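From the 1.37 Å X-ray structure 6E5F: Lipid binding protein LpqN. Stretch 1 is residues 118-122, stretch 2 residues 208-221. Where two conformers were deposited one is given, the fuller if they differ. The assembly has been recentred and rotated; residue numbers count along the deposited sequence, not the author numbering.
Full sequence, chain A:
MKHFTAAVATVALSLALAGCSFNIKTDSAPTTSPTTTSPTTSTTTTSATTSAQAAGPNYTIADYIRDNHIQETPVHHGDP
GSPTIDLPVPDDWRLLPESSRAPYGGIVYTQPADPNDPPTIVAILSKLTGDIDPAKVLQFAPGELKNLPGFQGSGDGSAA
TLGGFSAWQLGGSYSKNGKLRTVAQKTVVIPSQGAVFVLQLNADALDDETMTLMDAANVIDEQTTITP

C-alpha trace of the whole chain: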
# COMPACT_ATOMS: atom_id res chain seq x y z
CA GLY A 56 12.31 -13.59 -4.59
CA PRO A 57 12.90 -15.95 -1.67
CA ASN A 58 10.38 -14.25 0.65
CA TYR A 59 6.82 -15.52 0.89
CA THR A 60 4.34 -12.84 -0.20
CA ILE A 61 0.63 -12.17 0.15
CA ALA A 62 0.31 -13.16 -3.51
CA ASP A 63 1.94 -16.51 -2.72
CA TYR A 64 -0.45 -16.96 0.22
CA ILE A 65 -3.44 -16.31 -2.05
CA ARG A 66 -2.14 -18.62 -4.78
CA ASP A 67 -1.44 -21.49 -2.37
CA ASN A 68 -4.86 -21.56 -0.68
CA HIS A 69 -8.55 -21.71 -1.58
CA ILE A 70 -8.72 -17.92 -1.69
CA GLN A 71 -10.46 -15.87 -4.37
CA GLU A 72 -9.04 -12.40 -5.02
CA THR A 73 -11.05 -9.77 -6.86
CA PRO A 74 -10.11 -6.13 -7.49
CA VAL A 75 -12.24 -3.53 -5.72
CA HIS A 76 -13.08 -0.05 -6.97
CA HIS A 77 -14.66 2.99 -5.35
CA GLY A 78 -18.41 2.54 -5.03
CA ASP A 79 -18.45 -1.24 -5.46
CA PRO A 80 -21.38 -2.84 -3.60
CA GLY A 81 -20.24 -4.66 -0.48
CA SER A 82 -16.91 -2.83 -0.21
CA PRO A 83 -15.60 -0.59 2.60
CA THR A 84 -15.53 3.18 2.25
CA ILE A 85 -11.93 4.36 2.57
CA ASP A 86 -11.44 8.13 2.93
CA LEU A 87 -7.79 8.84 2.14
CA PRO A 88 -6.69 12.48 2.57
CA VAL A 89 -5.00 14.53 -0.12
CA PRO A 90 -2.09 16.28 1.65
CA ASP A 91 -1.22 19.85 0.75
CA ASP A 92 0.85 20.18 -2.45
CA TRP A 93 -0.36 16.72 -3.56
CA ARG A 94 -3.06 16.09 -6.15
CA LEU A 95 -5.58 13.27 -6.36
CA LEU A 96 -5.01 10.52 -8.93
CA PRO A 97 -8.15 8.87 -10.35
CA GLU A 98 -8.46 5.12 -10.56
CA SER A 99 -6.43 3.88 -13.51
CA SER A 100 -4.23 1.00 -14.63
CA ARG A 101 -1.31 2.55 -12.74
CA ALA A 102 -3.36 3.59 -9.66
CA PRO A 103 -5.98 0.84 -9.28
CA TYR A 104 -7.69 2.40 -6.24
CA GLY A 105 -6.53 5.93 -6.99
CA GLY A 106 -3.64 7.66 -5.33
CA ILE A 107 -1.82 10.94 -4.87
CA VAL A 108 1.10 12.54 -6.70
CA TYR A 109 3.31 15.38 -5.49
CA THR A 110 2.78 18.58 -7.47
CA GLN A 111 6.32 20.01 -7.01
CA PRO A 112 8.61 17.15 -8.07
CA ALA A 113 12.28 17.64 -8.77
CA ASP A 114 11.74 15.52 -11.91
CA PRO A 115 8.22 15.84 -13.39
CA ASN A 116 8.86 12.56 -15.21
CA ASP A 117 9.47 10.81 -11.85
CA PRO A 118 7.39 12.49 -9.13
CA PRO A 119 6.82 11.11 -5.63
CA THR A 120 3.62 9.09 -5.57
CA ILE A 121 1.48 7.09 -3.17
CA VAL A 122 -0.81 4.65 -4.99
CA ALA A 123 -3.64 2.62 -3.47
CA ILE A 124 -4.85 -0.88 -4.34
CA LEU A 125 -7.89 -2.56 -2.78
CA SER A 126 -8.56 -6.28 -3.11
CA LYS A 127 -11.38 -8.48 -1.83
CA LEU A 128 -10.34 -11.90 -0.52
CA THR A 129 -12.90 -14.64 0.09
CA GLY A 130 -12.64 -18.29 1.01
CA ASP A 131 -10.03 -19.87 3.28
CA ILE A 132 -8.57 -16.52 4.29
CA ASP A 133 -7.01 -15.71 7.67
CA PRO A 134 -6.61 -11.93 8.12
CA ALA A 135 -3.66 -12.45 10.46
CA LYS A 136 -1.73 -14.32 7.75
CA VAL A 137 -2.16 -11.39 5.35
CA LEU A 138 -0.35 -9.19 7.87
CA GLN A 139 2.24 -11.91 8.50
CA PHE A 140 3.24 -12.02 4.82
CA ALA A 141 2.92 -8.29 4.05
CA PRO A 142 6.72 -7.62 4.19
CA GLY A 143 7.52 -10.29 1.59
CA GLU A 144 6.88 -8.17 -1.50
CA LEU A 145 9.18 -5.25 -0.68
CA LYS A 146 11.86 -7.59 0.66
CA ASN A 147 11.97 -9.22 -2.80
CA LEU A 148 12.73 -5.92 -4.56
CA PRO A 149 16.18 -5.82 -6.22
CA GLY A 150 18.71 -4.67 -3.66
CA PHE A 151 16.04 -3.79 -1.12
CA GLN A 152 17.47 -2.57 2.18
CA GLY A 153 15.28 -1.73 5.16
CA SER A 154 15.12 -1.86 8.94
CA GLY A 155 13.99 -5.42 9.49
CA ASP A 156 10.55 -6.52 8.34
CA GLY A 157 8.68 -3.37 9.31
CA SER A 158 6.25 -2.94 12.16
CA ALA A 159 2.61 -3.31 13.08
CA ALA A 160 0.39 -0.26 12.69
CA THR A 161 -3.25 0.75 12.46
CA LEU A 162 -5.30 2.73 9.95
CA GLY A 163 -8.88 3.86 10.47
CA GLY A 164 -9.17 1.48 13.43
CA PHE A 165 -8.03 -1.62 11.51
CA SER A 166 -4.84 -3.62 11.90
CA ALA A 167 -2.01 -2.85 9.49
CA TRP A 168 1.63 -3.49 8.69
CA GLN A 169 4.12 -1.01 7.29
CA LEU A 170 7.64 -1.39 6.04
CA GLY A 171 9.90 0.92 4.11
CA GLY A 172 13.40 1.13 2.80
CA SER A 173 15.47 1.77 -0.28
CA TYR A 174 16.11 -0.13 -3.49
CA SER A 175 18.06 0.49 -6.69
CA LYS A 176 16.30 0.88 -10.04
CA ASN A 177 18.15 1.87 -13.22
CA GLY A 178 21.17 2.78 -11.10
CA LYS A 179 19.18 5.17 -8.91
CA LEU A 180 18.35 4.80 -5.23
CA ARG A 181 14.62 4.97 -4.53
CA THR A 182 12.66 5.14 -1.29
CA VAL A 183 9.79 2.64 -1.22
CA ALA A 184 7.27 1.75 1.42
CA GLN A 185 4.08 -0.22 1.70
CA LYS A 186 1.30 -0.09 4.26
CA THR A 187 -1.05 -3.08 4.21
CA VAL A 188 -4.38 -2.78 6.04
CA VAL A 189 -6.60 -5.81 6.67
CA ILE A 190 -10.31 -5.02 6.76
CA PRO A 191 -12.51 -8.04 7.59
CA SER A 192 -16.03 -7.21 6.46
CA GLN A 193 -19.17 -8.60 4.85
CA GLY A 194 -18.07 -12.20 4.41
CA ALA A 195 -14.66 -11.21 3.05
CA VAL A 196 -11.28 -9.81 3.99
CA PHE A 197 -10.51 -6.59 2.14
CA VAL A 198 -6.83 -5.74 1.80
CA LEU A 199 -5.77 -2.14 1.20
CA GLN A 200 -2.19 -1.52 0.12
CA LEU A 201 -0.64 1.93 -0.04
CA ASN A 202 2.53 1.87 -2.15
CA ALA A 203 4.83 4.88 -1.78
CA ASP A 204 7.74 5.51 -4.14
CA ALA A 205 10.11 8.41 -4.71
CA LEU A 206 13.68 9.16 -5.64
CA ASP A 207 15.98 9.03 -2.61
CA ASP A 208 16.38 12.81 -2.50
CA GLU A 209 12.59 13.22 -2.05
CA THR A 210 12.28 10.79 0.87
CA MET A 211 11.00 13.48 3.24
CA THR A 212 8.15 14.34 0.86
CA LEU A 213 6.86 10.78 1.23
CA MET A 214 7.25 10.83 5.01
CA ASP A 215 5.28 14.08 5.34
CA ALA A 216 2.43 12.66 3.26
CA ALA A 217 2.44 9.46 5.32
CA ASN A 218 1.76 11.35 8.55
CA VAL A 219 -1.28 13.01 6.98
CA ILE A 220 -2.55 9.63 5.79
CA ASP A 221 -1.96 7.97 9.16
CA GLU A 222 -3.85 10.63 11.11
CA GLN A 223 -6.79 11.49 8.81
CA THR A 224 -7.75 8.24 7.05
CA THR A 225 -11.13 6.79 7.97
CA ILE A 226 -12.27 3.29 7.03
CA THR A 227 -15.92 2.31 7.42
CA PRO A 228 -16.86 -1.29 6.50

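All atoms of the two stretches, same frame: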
# COMPACT_ATOMS: atom_id res chain seq x y z
N PRO A 118 7.81 11.80 -10.35
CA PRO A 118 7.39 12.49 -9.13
C PRO A 118 7.12 11.52 -8.00
O PRO A 118 6.77 10.35 -8.24
CB PRO A 118 6.08 13.17 -9.57
CG PRO A 118 5.52 12.22 -10.58
CD PRO A 118 6.71 11.66 -11.32
N PRO A 119 7.26 11.96 -6.75
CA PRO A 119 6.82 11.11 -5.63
C PRO A 119 5.34 10.80 -5.75
O PRO A 119 4.53 11.66 -6.09
CB PRO A 119 7.10 11.98 -4.40
CG PRO A 119 8.15 12.95 -4.84
CD PRO A 119 7.88 13.21 -6.29
N THR A 120 4.99 9.54 -5.47
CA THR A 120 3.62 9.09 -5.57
C THR A 120 3.30 8.12 -4.45
O THR A 120 4.17 7.40 -3.95
CB THR A 120 3.35 8.36 -6.90
OG1 THR A 120 4.16 7.17 -6.96
CG2 THR A 120 3.67 9.25 -8.08
N ILE A 121 2.03 8.11 -4.05
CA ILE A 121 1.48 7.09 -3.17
C ILE A 121 0.22 6.56 -3.85
O ILE A 121 -0.74 7.31 -4.07
CB ILE A 121 1.18 7.62 -1.76
CG1 ILE A 121 2.46 8.20 -1.14
CG2 ILE A 121 0.60 6.51 -0.89
CD1 ILE A 121 2.27 8.82 0.23
N VAL A 122 0.24 5.28 -4.21
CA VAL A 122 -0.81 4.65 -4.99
C VAL A 122 -1.51 3.62 -4.12
O VAL A 122 -0.88 2.93 -3.32
CB VAL A 122 -0.22 4.00 -6.26
CG1 VAL A 122 -1.20 3.02 -6.87
CG2 VAL A 122 0.17 5.08 -7.26
N ASP A 208 16.28 11.43 -2.96
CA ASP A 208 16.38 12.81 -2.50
C ASP A 208 15.03 13.40 -2.10
O ASP A 208 15.01 14.47 -1.47
CB ASP A 208 17.04 13.67 -3.58
CG ASP A 208 17.54 15.00 -3.04
OD1 ASP A 208 18.28 15.00 -2.04
OD2 ASP A 208 17.19 16.05 -3.62
N GLU A 209 13.91 12.75 -2.43
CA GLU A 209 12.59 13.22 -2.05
C GLU A 209 11.95 12.33 -0.98
O GLU A 209 10.72 12.26 -0.85
CB GLU A 209 11.70 13.37 -3.28
CG GLU A 209 12.15 14.52 -4.18
CD GLU A 209 11.50 14.54 -5.54
OE1 GLU A 209 10.69 15.45 -5.80
OE2 GLU A 209 11.81 13.65 -6.36
N THR A 210 12.78 11.66 -0.18
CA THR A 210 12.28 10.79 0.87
C THR A 210 11.38 11.54 1.85
O THR A 210 10.33 11.02 2.25
CB THR A 210 13.47 10.16 1.62
OG1 THR A 210 14.15 9.25 0.76
CG2 THR A 210 12.99 9.43 2.85
N MET A 211 11.78 12.75 2.24
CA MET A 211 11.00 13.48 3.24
C MET A 211 9.62 13.85 2.73
O MET A 211 8.67 13.94 3.52
CB MET A 211 11.75 14.75 3.67
CG MET A 211 11.11 15.46 4.86
SD MET A 211 11.18 14.52 6.40
CE MET A 211 12.95 14.47 6.67
N THR A 212 9.48 14.07 1.42
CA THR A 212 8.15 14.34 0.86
C THR A 212 7.21 13.18 1.11
O THR A 212 6.04 13.38 1.47
CB THR A 212 8.27 14.64 -0.63
OG1 THR A 212 9.25 15.66 -0.85
CG2 THR A 212 6.94 15.11 -1.20
N LEU A 213 7.69 11.94 0.93
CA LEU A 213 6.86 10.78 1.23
C LEU A 213 6.50 10.73 2.71
O LEU A 213 5.35 10.46 3.07
CB LEU A 213 7.60 9.50 0.84
CG LEU A 213 7.81 9.20 -0.64
CD1 LEU A 213 8.49 7.85 -0.79
CD2 LEU A 213 6.49 9.23 -1.40
N MET A 214 7.49 10.96 3.58
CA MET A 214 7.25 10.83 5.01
C MET A 214 6.22 11.84 5.49
O MET A 214 5.36 11.52 6.32
CB MET A 214 8.56 10.98 5.78
CG MET A 214 9.64 9.99 5.35
SD MET A 214 11.09 9.94 6.41
CE MET A 214 10.39 9.25 7.89
N ASP A 215 6.28 13.07 4.98
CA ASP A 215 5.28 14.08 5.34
C ASP A 215 3.88 13.62 4.95
O ASP A 215 2.94 13.72 5.74
CB ASP A 215 5.62 15.41 4.68
CG ASP A 215 6.85 16.07 5.28
OD1 ASP A 215 7.20 15.74 6.43
OD2 ASP A 215 7.47 16.91 4.60
N ALA A 216 3.73 13.12 3.72
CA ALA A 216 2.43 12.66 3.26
C ALA A 216 1.93 11.49 4.10
O ALA A 216 0.72 11.37 4.35
CB ALA A 216 2.50 12.26 1.79
N ALA A 217 2.84 10.63 4.55
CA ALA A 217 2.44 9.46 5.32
C ALA A 217 1.80 9.86 6.64
O ALA A 217 0.83 9.23 7.08
CB ALA A 217 3.67 8.59 5.59
N ASN A 218 2.34 10.88 7.30
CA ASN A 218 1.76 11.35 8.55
C ASN A 218 0.33 11.81 8.35
O ASN A 218 -0.55 11.51 9.16
CB ASN A 218 2.60 12.48 9.13
CG ASN A 218 4.03 12.07 9.39
OD1 ASN A 218 4.29 10.97 9.88
ND2 ASN A 218 4.96 12.94 9.05
N VAL A 219 0.08 12.56 7.27
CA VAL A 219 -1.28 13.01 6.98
C VAL A 219 -2.20 11.82 6.79
O VAL A 219 -3.32 11.78 7.32
CB VAL A 219 -1.27 13.94 5.75
CG1 VAL A 219 -2.68 14.38 5.41
CG2 VAL A 219 -0.37 15.14 6.00
N ILE A 220 -1.74 10.82 6.03
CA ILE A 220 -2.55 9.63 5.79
C ILE A 220 -2.82 8.89 7.09
O ILE A 220 -3.95 8.46 7.36
CB ILE A 220 -1.87 8.73 4.74
CG1 ILE A 220 -1.86 9.42 3.38
CG2 ILE A 220 -2.56 7.36 4.68
CD1 ILE A 220 -1.00 8.73 2.33
N ASP A 221 -1.80 8.73 7.93
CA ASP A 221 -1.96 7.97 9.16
C ASP A 221 -2.97 8.61 10.10
O ASP A 221 -3.70 7.91 10.81
CB ASP A 221 -0.61 7.81 9.86
CG ASP A 221 0.34 6.92 9.10
OD1 ASP A 221 -0.09 6.29 8.11
OD2 ASP A 221 1.53 6.84 9.49

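The strand beginning at Thr120 and the helix spanning Thr210 to Asp221 pack against each other mainly through side chains, with one backbone oxygen, Thr120 O, also in contact. No hydrogen bond crosses between the two stretches, and the fit rests on the matching of apolar shapes. The axes approach to 9.6 Å, a spacing that leaves room for a layer of side chains between the two backbones, and their N-to-C directions differ by 43°. The contact is small, burying 321 Å² over both sides, and most of the strand-side share belongs to two residues, Pro119 and Ile121.

These two point their CA-to-CB bonds toward the helix, whereas Thr120 between them points away. This is the alternation expected of an extended chain, and it gives the strand side two bumps with a dip between them. Leu213 occupies that dip. Its CA-to-CB bond runs sideways, but with chi1 in m and chi2 in t the end of the side chain swings nearer to the other stretch, so that CD2 becomes the meeting point for three consecutive residues. The methyl lies 4.1 Å from Pro119 CB and 4.2 Å from Ile121 CG1, and it rests 3.9 Å from the backbone oxygen of Thr120, Leu213 CD2 to Thr120 O. Thr120 thus takes part through its main chain, while its own side chain is turned from the helix. The backbones are also in register here, the CA atoms of Pro119 and Leu213 being 6.9 Å apart.

Beyond Leu213 the bump belongs to the strand. Ile121, with chi1 in m and chi2 in t, extends its CD1 methyl to the helix surface, where it comes within 3.8 Å of Ala216 CB and 3.9 Å of Ile220 CD1. The short side chain of Ala216 leaves a shallow place on the helix, and the isoleucine tip settles over it. Leu213 and Ile220 are two helical turns apart, with Ala216 between them in sequence; their longer side chains rise around this low point, and Ile121 touches all three. The spacing of three and then four residues keeps them on one face of the helix, whose backbone is held by regular bonds such as Ala217 N to Leu213 O at 2.9 Å and Ile220 N to Ala216 O at 3.0 Å.

At the N-terminal end of the helix, the ring of Pro119 meets a different surface. Its CD atom lies 3.6 Å from Glu209 OE1, a van der Waals approach to a carboxylate oxygen that is already hydrogen-bonded elsewhere in the structure. Glu209 stands at the N-cap position, and its side chain, with chi1 in m and chi2 in t, covers one part of the proline ring. Thr212 adds a looser contact, its CG2 methyl 4.4 Å from Pro119 CG. With Leu213 CD2 near CB, the ring is touched at three of its carbons by three helix-side residues, and Pro119 is buried.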